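Side-chain contacts in 2-hydroxyisobutyryl-CoA synthetase (Aquincola tertiaricarbonis, PDB 6HDY), which belongs to the ANL superfamily of AMP-binding enzymes, combining a large N-terminal AMP-binding region with a C-terminal domain: residues T306-P311 with R315-G320; E45-I50 with K83-F88; Y60-A65 with K71-G76. All coordinates share one frame; numbering follows the deposited sequence.

Interaction 1. Residues T306-P311 with R315-G320; sequences TEVCDP and RRVPYG
The beta hairpin formed by strands 304-310 and 315-316, at the edge of an antiparallel sheet, is closed here by C309 facing R316, an antiparallel non-hydrogen-bonded pair with CA atoms 4.2 Å apart. Two nearly straight backbone bonds flank the pair: V317 N donates to V308 O at 2.8 Å (166° at the hydrogen), and D310 N donates to R315 O at 2.9 Å (163°). V308 O also receives the CA-H of R316, with CA at 3.2 Å. Among the residues, V317 contributes the largest packing surface. Its CG1, anti to the carbonyl carbon (chi1 -61°), sits 3.4 Å from D310 N, while CG2 meets V308 CG1 at 3.9 Å, the two valines crossing obliquely. C309 and R316 point their side chains apart; C309 CB instead packs 3.4 Å from R315 O. Further back, E307 CB rests against R316 CG at 4.0 Å, an aliphatic contact only, since the charged ends of these two residues turn to other partners. The E307 carboxylate forms a salt bridge with R339, and the R316 guanidinium bridges to E89 and E86 of the segment around helix 85-91. The chemistry is therefore divided: backbone bonds and the valine methyls hold the hairpin together, whereas its charges tie it to neighbouring elements, which would probably moderate the cost of placing E307 in a buried position.

Interaction 2. Residues E45-I50 with K83-F88; sequences ERDKAI and KSLEDF
K83 N donates to D87 OD2 over 2.8 Å, with 140° at the hydrogen and the anti lone pair of the carboxylate as acceptor. S84, the N-cap of helix 85-91, adds a longer capping bond, its OG accepting from D87 N at 3.3 Å. Together these bonds define the helix start from which L85 reaches across to helix 43-64, and the other carboxylate oxygen of D87 forms a salt bridge with R91. The crossing contact itself has no hydrogen bond; it is van der Waals packing of a leucine methyl on a carboxylate, and is small, burying 115 Å² in total. L85 CD1 lies over the face of the D47 carboxylate, nearly above CG: CB, CG and OD2 of D47 are all 3.9 Å from this one methyl. D47 CG stands beside its own backbone N (chi1 -81°), which presents that face to the leucine, and the two side chains cross at about a right angle. The second methyl, L85 CD2, approaches I50 CG2 less closely, at 4.5 Å. Within the two segments, L85 is the residue of 83-88 that reaches 45-50. Beyond it the packing continues inward: L85 and I50 both touch Y305 of strand 304-310, while L85 and F88 touch L54, one turn further along helix 43-64.

Interaction 3. Residues Y60-A65 with K71-G76; sequences YAWEHA and KWEEAG
A61 and W62, near the end of helix 43-64, pack against W72 and E73 of helix 66-74, two successive helices separated by the single non-helical residue A65. Taken in order, Y60 contributes its backbone, the carbonyl O accepting from H64 N in the last helical turn. A61 then directs its methyl at the second helix, CB lying 3.8 Å from W72 CH2. W62 carries the larger share. Its CG is anti to the backbone N (chi1 -177°), which extends the indole toward the other helix, where W62 CE3 reaches W72 CE3 at 3.7 Å. Each of these carbons lies at the edge of the other ring, near its plane, so the indoles meet rim to rim and do not stack. Farther out, W62 CH2 has both CG and OE1 of E73 at 4.0 Å; the carboxylate plane stands 81° from that of the indole. Since W62 and E73 also touch a crystal neighbour, this outer part of the arrangement may owe something to lattice packing. R69, in the first turn of helix 66-74, adds a cation-pi contact to W62 and donates through NE to W62 O. F77 meets W72 edge-to-face. The segment ends at A65, the N-cap residue of helix 66-74, where the chain leaves helical geometry after A65 N has bonded back to A61 O at 2.8 Å.

In the fold
Along the chain, interaction 3 is nested within the loop closed by interaction 2, and interaction 1 follows both. Interactions 2 and 3 share helix 43-64, with centres 19 Å apart and nearest atoms about 7 Å apart; their second partners, helices 85-91 and 66-74, are consecutive. Interactions 1 and 2, with centres 15 Å apart, touch directly: segment 83-88 meets the hairpin at 306-311/315-320 through the E86-R316 salt bridge and the packing of F88 against E307. Interaction 3 remains separate from interaction 1, about 11 Å away at the nearest atoms. The three contacts thus run from a peripheral helix pair to the edge of an antiparallel sheet, linking early helices with a much later strand.

Interaction 1. Residues T306-P311 with R315-G320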
loop_
_atom_site.group_PDB
_atom_site.type_symbol
_atom_site.label_atom_id
_atom_site.label_comp_id
_atom_site.label_asym_id
_atom_site.label_seq_id
_atom_site.Cartn_x
_atom_site.Cartn_y
_atom_site.Cartn_z
ATOM N N THR A 306 -12.450 -0.768 26.585
ATOM C CA THR A 306 -11.407 0.161 27.030
ATOM C C THR A 306 -11.552 0.413 28.551
ATOM O O THR A 306 -12.658 0.697 29.045
ATOM C CB THR A 306 -11.452 1.492 26.231
ATOM O OG1 THR A 306 -11.268 1.251 24.836
ATOM C CG2 THR A 306 -10.398 2.515 26.705
ATOM N N GLU A 307 -10.416 0.347 29.265
ATOM C CA GLU A 307 -10.310 0.635 30.690
ATOM C C GLU A 307 -9.241 1.708 30.873
ATOM O O GLU A 307 -8.116 1.527 30.416
ATOM C CB GLU A 307 -9.871 -0.602 31.461
ATOM C CG GLU A 307 -10.778 -1.808 31.356
ATOM C CD GLU A 307 -10.128 -3.033 31.959
ATOM O OE1 GLU A 307 -9.321 -3.678 31.255
ATOM O OE2 GLU A 307 -10.334 -3.284 33.165
ATOM N N VAL A 308 -9.563 2.812 31.545
ATOM C CA VAL A 308 -8.544 3.833 31.791
ATOM C C VAL A 308 -8.084 3.601 33.228
ATOM O O VAL A 308 -8.853 3.738 34.187
ATOM C CB VAL A 308 -8.993 5.261 31.411
ATOM C CG1 VAL A 308 -7.992 6.318 31.867
ATOM C CG2 VAL A 308 -9.224 5.347 29.907
ATOM N N CYS A 309 -6.846 3.118 33.349
ATOM C CA CYS A 309 -6.317 2.603 34.595
ATOM C C CYS A 309 -5.189 3.406 35.220
ATOM O O CYS A 309 -4.435 4.108 34.545
ATOM C CB CYS A 309 -5.903 1.141 34.399
ATOM S SG CYS A 309 -7.236 0.064 33.782
ATOM N N ASP A 310 -5.045 3.224 36.532
ATOM C CA ASP A 310 -3.952 3.790 37.284
ATOM C C ASP A 310 -2.753 2.847 36.991
ATOM O O ASP A 310 -2.847 1.654 37.301
ATOM C CB ASP A 310 -4.316 3.798 38.776
ATOM C CG ASP A 310 -3.353 4.512 39.700
ATOM O OD1 ASP A 310 -2.170 4.659 39.327
ATOM O OD2 ASP A 310 -3.773 4.874 40.823
ATOM N N PRO A 311 -1.652 3.353 36.364
ATOM C CA PRO A 311 -0.498 2.479 36.039
ATOM C C PRO A 311 0.195 1.800 37.226
ATOM O O PRO A 311 1.034 0.910 37.021
ATOM C CB PRO A 311 0.465 3.423 35.305
ATOM C CG PRO A 311 -0.396 4.552 34.814
ATOM C CD PRO A 311 -1.412 4.734 35.894
ATOM N N ARG A 315 -6.055 -0.767 37.844
ATOM C CA ARG A 315 -7.479 -0.689 38.156
ATOM C C ARG A 315 -8.021 0.604 37.578
ATOM O O ARG A 315 -7.259 1.563 37.438
ATOM C CB ARG A 315 -7.754 -0.862 39.657
ATOM C CG ARG A 315 -7.735 -2.341 40.066
ATOM C CD ARG A 315 -8.210 -2.595 41.478
ATOM N NE ARG A 315 -7.088 -2.878 42.375
ATOM C CZ ARG A 315 -6.653 -2.050 43.321
ATOM N NH1 ARG A 315 -5.619 -2.387 44.082
ATOM N NH2 ARG A 315 -7.256 -0.881 43.521
ATOM N N ARG A 316 -9.302 0.602 37.144
ATOM C CA ARG A 316 -9.930 1.770 36.526
ATOM C C ARG A 316 -9.883 2.986 37.444
ATOM O O ARG A 316 -10.065 2.843 38.653
ATOM C CB ARG A 316 -11.389 1.475 36.118
ATOM C CG ARG A 316 -11.553 0.531 34.918
ATOM C CD ARG A 316 -12.983 0.008 34.805
ATOM N NE ARG A 316 -13.383 -0.782 35.978
ATOM C CZ ARG A 316 -14.635 -1.131 36.276
ATOM N NH1 ARG A 316 -15.639 -0.772 35.486
ATOM N NH2 ARG A 316 -14.891 -1.834 37.371
ATOM N N VAL A 317 -9.570 4.167 36.875
ATOM C CA VAL A 317 -9.559 5.443 37.598
ATOM C C VAL A 317 -10.987 6.010 37.492
ATOM O O VAL A 317 -11.666 5.697 36.498
ATOM C CB VAL A 317 -8.481 6.462 37.098
ATOM C CG1 VAL A 317 -7.072 5.907 37.256
ATOM C CG2 VAL A 317 -8.720 6.933 35.665
ATOM N N PRO A 318 -11.490 6.818 38.466
ATOM C CA PRO A 318 -12.855 7.371 38.316
ATOM C C PRO A 318 -12.949 8.291 37.101
ATOM O O PRO A 318 -11.914 8.786 36.641
ATOM C CB PRO A 318 -13.057 8.180 39.617
ATOM C CG PRO A 318 -12.041 7.662 40.569
ATOM C CD PRO A 318 -10.867 7.290 39.724
ATOM N N TYR A 319 -14.172 8.529 36.581
ATOM C CA TYR A 319 -14.364 9.455 35.461
ATOM C C TYR A 319 -13.981 10.871 35.884
ATOM O O TYR A 319 -14.222 11.270 37.023
ATOM C CB TYR A 319 -15.793 9.391 34.924
ATOM C CG TYR A 319 -16.161 8.042 34.348
ATOM C CD1 TYR A 319 -15.487 7.525 33.240
ATOM C CD2 TYR A 319 -17.176 7.278 34.909
ATOM C CE1 TYR A 319 -15.836 6.288 32.691
ATOM C CE2 TYR A 319 -17.520 6.033 34.383
ATOM C CZ TYR A 319 -16.852 5.544 33.272
ATOM O OH TYR A 319 -17.223 4.333 32.748
ATOM N N GLY A 320 -13.326 11.592 34.988
ATOM C CA GLY A 320 -12.812 12.926 35.281
ATOM C C GLY A 320 -11.347 12.882 35.669
ATOM O O GLY A 320 -10.724 13.929 35.856
#

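Interaction 2. Residues E45-I50 with K83-F88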
loop_
_atom_site.group_PDB
_atom_site.type_symbol
_atom_site.label_atom_id
_atom_site.label_comp_id
_atom_site.label_asym_id
_atom_site.label_seq_id
_atom_site.Cartn_x
_atom_site.Cartn_y
_atom_site.Cartn_z
ATOM N N GLU A 45 -26.646 -1.775 30.737
ATOM C CA GLU A 45 -27.169 -2.899 29.952
ATOM C C GLU A 45 -26.047 -3.459 29.059
ATOM O O GLU A 45 -25.935 -4.681 28.902
ATOM C CB GLU A 45 -28.340 -2.433 29.064
ATOM C CG GLU A 45 -29.695 -2.373 29.753
ATOM C CD GLU A 45 -30.470 -3.677 29.757
ATOM O OE1 GLU A 45 -31.132 -3.956 30.783
ATOM O OE2 GLU A 45 -30.419 -4.421 28.747
ATOM N N ARG A 46 -25.226 -2.555 28.479
ATOM C CA ARG A 46 -24.108 -2.915 27.605
ATOM C C ARG A 46 -22.988 -3.550 28.418
ATOM O O ARG A 46 -22.427 -4.552 27.978
ATOM C CB ARG A 46 -23.577 -1.697 26.837
ATOM C CG ARG A 46 -22.699 -2.096 25.648
ATOM C CD ARG A 46 -21.865 -0.952 25.140
ATOM N NE ARG A 46 -22.662 0.010 24.380
ATOM C CZ ARG A 46 -23.041 1.198 24.837
ATOM N NH1 ARG A 46 -22.694 1.587 26.055
ATOM N NH2 ARG A 46 -23.744 2.016 24.069
ATOM N N ASP A 47 -22.690 -2.985 29.614
ATOM C CA ASP A 47 -21.670 -3.495 30.536
ATOM C C ASP A 47 -21.974 -4.915 31.010
ATOM O O ASP A 47 -21.039 -5.667 31.303
ATOM C CB ASP A 47 -21.475 -2.550 31.725
ATOM C CG ASP A 47 -20.589 -1.342 31.473
ATOM O OD1 ASP A 47 -20.120 -1.171 30.319
ATOM O OD2 ASP A 47 -20.366 -0.559 32.432
ATOM N N LYS A 48 -23.271 -5.293 31.044
ATOM C CA LYS A 48 -23.689 -6.643 31.417
ATOM C C LYS A 48 -23.280 -7.632 30.319
ATOM O O LYS A 48 -22.716 -8.695 30.607
ATOM C CB LYS A 48 -25.206 -6.709 31.654
ATOM C CG LYS A 48 -25.619 -6.136 33.014
ATOM C CD LYS A 48 -26.913 -6.743 33.570
ATOM C CE LYS A 48 -27.253 -6.177 34.937
ATOM N NZ LYS A 48 -28.100 -7.103 35.737
ATOM N N ALA A 49 -23.575 -7.273 29.060
ATOM C CA ALA A 49 -23.285 -8.082 27.893
ATOM C C ALA A 49 -21.778 -8.112 27.620
ATOM O O ALA A 49 -21.275 -9.161 27.239
ATOM C CB ALA A 49 -24.049 -7.554 26.692
ATOM N N ILE A 50 -21.055 -6.997 27.893
ATOM C CA ILE A 50 -19.586 -6.903 27.742
ATOM C C ILE A 50 -18.923 -7.932 28.653
ATOM O O ILE A 50 -18.075 -8.682 28.187
ATOM C CB ILE A 50 -19.057 -5.459 27.967
ATOM C CG1 ILE A 50 -19.409 -4.568 26.768
ATOM C CG2 ILE A 50 -17.536 -5.439 28.247
ATOM C CD1 ILE A 50 -19.488 -3.102 27.078
ATOM N N LYS A 83 -16.274 -12.750 37.401
ATOM C CA LYS A 83 -17.687 -12.703 37.794
ATOM C C LYS A 83 -18.259 -11.286 37.812
ATOM O O LYS A 83 -19.443 -11.110 38.094
ATOM C CB LYS A 83 -17.912 -13.427 39.133
ATOM C CG LYS A 83 -17.610 -14.926 39.081
ATOM C CD LYS A 83 -18.054 -15.592 40.356
ATOM C CE LYS A 83 -17.681 -17.046 40.459
ATOM N NZ LYS A 83 -18.274 -17.651 41.687
ATOM N N SER A 84 -17.417 -10.285 37.470
ATOM C CA SER A 84 -17.739 -8.854 37.383
ATOM C C SER A 84 -16.593 -8.109 36.685
ATOM O O SER A 84 -15.501 -8.655 36.554
ATOM C CB SER A 84 -17.983 -8.263 38.771
ATOM O OG SER A 84 -16.803 -8.217 39.553
ATOM N N LEU A 85 -16.828 -6.842 36.286
ATOM C CA LEU A 85 -15.830 -5.978 35.658
ATOM C C LEU A 85 -14.716 -5.630 36.657
ATOM O O LEU A 85 -13.578 -5.358 36.256
ATOM C CB LEU A 85 -16.486 -4.702 35.087
ATOM C CG LEU A 85 -17.490 -4.905 33.926
ATOM C CD1 LEU A 85 -18.202 -3.600 33.586
ATOM C CD2 LEU A 85 -16.815 -5.491 32.682
ATOM N N GLU A 86 -15.048 -5.672 37.958
ATOM C CA GLU A 86 -14.109 -5.437 39.050
ATOM C C GLU A 86 -13.146 -6.633 39.194
ATOM O O GLU A 86 -11.985 -6.437 39.541
ATOM C CB GLU A 86 -14.814 -5.075 40.387
ATOM C CG GLU A 86 -16.342 -5.005 40.380
ATOM C CD GLU A 86 -17.051 -3.965 39.525
ATOM O OE1 GLU A 86 -16.621 -2.789 39.508
ATOM O OE2 GLU A 86 -18.074 -4.329 38.901
ATOM N N ASP A 87 -13.619 -7.859 38.896
ATOM C CA ASP A 87 -12.790 -9.075 38.918
ATOM C C ASP A 87 -11.773 -9.012 37.782
ATOM O O ASP A 87 -10.617 -9.377 37.968
ATOM C CB ASP A 87 -13.650 -10.337 38.734
ATOM C CG ASP A 87 -14.381 -10.855 39.954
ATOM O OD1 ASP A 87 -13.913 -10.607 41.087
ATOM O OD2 ASP A 87 -15.373 -11.567 39.777
ATOM N N PHE A 88 -12.218 -8.538 36.609
ATOM C CA PHE A 88 -11.420 -8.361 35.406
ATOM C C PHE A 88 -10.206 -7.452 35.647
ATOM O O PHE A 88 -9.089 -7.854 35.340
ATOM C CB PHE A 88 -12.310 -7.796 34.284
ATOM C CG PHE A 88 -11.763 -7.924 32.885
ATOM C CD1 PHE A 88 -11.620 -9.173 32.286
ATOM C CD2 PHE A 88 -11.438 -6.792 32.141
ATOM C CE1 PHE A 88 -11.097 -9.292 30.993
ATOM C CE2 PHE A 88 -10.967 -6.908 30.828
ATOM C CZ PHE A 88 -10.780 -8.158 30.272
#

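Interaction 3. Residues Y60-A65 with K71-G76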
loop_
_atom_site.group_PDB
_atom_site.type_symbol
_atom_site.label_atom_id
_atom_site.label_comp_id
_atom_site.label_asym_id
_atom_site.label_seq_id
_atom_site.Cartn_x
_atom_site.Cartn_y
_atom_site.Cartn_z
ATOM N N TYR A 60 -12.203 -18.735 25.488
ATOM C CA TYR A 60 -11.643 -18.980 24.163
ATOM C C TYR A 60 -10.108 -18.939 24.213
ATOM O O TYR A 60 -9.480 -19.833 23.680
ATOM C CB TYR A 60 -12.246 -18.020 23.111
ATOM C CG TYR A 60 -11.559 -18.113 21.757
ATOM C CD1 TYR A 60 -11.912 -19.103 20.837
ATOM C CD2 TYR A 60 -10.538 -17.229 21.406
ATOM C CE1 TYR A 60 -11.286 -19.188 19.596
ATOM C CE2 TYR A 60 -9.886 -17.330 20.181
ATOM C CZ TYR A 60 -10.263 -18.310 19.280
ATOM O OH TYR A 60 -9.589 -18.419 18.089
ATOM N N ALA A 61 -9.518 -17.937 24.897
ATOM C CA ALA A 61 -8.061 -17.775 25.010
ATOM C C ALA A 61 -7.429 -18.881 25.847
ATOM O O ALA A 61 -6.376 -19.391 25.495
ATOM C CB ALA A 61 -7.728 -16.411 25.581
ATOM N N TRP A 62 -8.093 -19.288 26.936
ATOM C CA TRP A 62 -7.641 -20.389 27.799
ATOM C C TRP A 62 -7.538 -21.687 27.014
ATOM O O TRP A 62 -6.639 -22.493 27.258
ATOM C CB TRP A 62 -8.646 -20.578 28.928
ATOM C CG TRP A 62 -8.297 -21.627 29.934
ATOM C CD1 TRP A 62 -8.745 -22.917 29.967
ATOM C CD2 TRP A 62 -7.540 -21.432 31.133
ATOM N NE1 TRP A 62 -8.296 -23.549 31.105
ATOM C CE2 TRP A 62 -7.578 -22.651 31.855
ATOM C CE3 TRP A 62 -6.823 -20.345 31.668
ATOM C CZ2 TRP A 62 -6.925 -22.813 33.087
ATOM C CZ3 TRP A 62 -6.169 -20.508 32.881
ATOM C CH2 TRP A 62 -6.221 -21.730 33.577
ATOM N N GLU A 63 -8.468 -21.884 26.075
ATOM C CA GLU A 63 -8.542 -23.077 25.236
ATOM C C GLU A 63 -7.532 -23.097 24.100
ATOM O O GLU A 63 -7.038 -24.174 23.776
ATOM C CB GLU A 63 -9.963 -23.209 24.647
ATOM C CG GLU A 63 -10.402 -24.634 24.355
ATOM C CD GLU A 63 -10.509 -25.520 25.579
ATOM O OE1 GLU A 63 -10.901 -25.012 26.657
ATOM O OE2 GLU A 63 -10.187 -26.724 25.460
ATOM N N HIS A 64 -7.252 -21.931 23.464
ATOM C CA HIS A 64 -6.420 -21.886 22.257
ATOM C C HIS A 64 -5.068 -21.187 22.374
ATOM O O HIS A 64 -4.227 -21.339 21.495
ATOM C CB HIS A 64 -7.236 -21.241 21.133
ATOM C CG HIS A 64 -8.427 -22.058 20.747
ATOM N ND1 HIS A 64 -9.710 -21.623 21.005
ATOM C CD2 HIS A 64 -8.489 -23.288 20.200
ATOM C CE1 HIS A 64 -10.511 -22.590 20.583
ATOM N NE2 HIS A 64 -9.822 -23.604 20.084
ATOM N N ALA A 65 -4.846 -20.438 23.444
ATOM C CA ALA A 65 -3.602 -19.692 23.628
ATOM C C ALA A 65 -2.797 -20.138 24.848
ATOM O O ALA A 65 -3.104 -19.718 25.964
ATOM C CB ALA A 65 -3.885 -18.199 23.697
ATOM N N LYS A 71 0.312 -17.264 31.414
ATOM C CA LYS A 71 0.303 -15.942 32.042
ATOM C C LYS A 71 -0.717 -15.866 33.153
ATOM O O LYS A 71 -0.399 -15.383 34.240
ATOM C CB LYS A 71 0.062 -14.822 31.004
ATOM C CG LYS A 71 0.430 -13.446 31.532
ATOM C CD LYS A 71 -0.067 -12.307 30.650
ATOM C CE LYS A 71 0.815 -11.075 30.727
ATOM N NZ LYS A 71 1.276 -10.772 32.118
ATOM N N TRP A 72 -1.941 -16.345 32.879
ATOM C CA TRP A 72 -3.039 -16.338 33.844
ATOM C C TRP A 72 -2.784 -17.239 35.013
ATOM O O TRP A 72 -3.049 -16.820 36.142
ATOM C CB TRP A 72 -4.381 -16.634 33.180
ATOM C CG TRP A 72 -4.797 -15.569 32.209
ATOM C CD1 TRP A 72 -4.244 -14.328 32.053
ATOM C CD2 TRP A 72 -5.830 -15.675 31.228
ATOM N NE1 TRP A 72 -4.903 -13.641 31.070
ATOM C CE2 TRP A 72 -5.866 -14.453 30.526
ATOM C CE3 TRP A 72 -6.740 -16.685 30.876
ATOM C CZ2 TRP A 72 -6.797 -14.203 29.510
ATOM C CZ3 TRP A 72 -7.629 -16.452 29.840
ATOM C CH2 TRP A 72 -7.663 -15.222 29.180
ATOM N N GLU A 73 -2.223 -18.442 34.768
ATOM C CA GLU A 73 -1.886 -19.401 35.837
ATOM C C GLU A 73 -0.855 -18.786 36.807
ATOM O O GLU A 73 -0.994 -18.935 38.023
ATOM C CB GLU A 73 -1.354 -20.718 35.251
ATOM C CG GLU A 73 -2.425 -21.670 34.730
ATOM C CD GLU A 73 -1.918 -22.875 33.952
ATOM O OE1 GLU A 73 -2.751 -23.733 33.576
ATOM O OE2 GLU A 73 -0.691 -22.962 33.712
ATOM N N GLU A 74 0.134 -18.050 36.255
ATOM C CA GLU A 74 1.193 -17.345 36.977
ATOM C C GLU A 74 0.621 -16.241 37.897
ATOM O O GLU A 74 1.112 -16.082 39.022
ATOM C CB GLU A 74 2.231 -16.780 35.972
ATOM C CG GLU A 74 3.433 -16.050 36.569
ATOM C CD GLU A 74 4.230 -16.801 37.621
ATOM O OE1 GLU A 74 5.016 -17.702 37.247
ATOM O OE2 GLU A 74 4.069 -16.483 38.822
ATOM N N ALA A 75 -0.443 -15.527 37.444
ATOM C CA ALA A 75 -1.113 -14.473 38.224
ATOM C C ALA A 75 -2.271 -14.984 39.104
ATOM O O ALA A 75 -2.943 -14.185 39.768
ATOM C CB ALA A 75 -1.598 -13.365 37.307
ATOM N N GLY A 76 -2.472 -16.302 39.110
ATOM C CA GLY A 76 -3.512 -16.976 39.884
ATOM C C GLY A 76 -4.916 -16.726 39.372
ATOM O O GLY A 76 -5.841 -16.546 40.166
#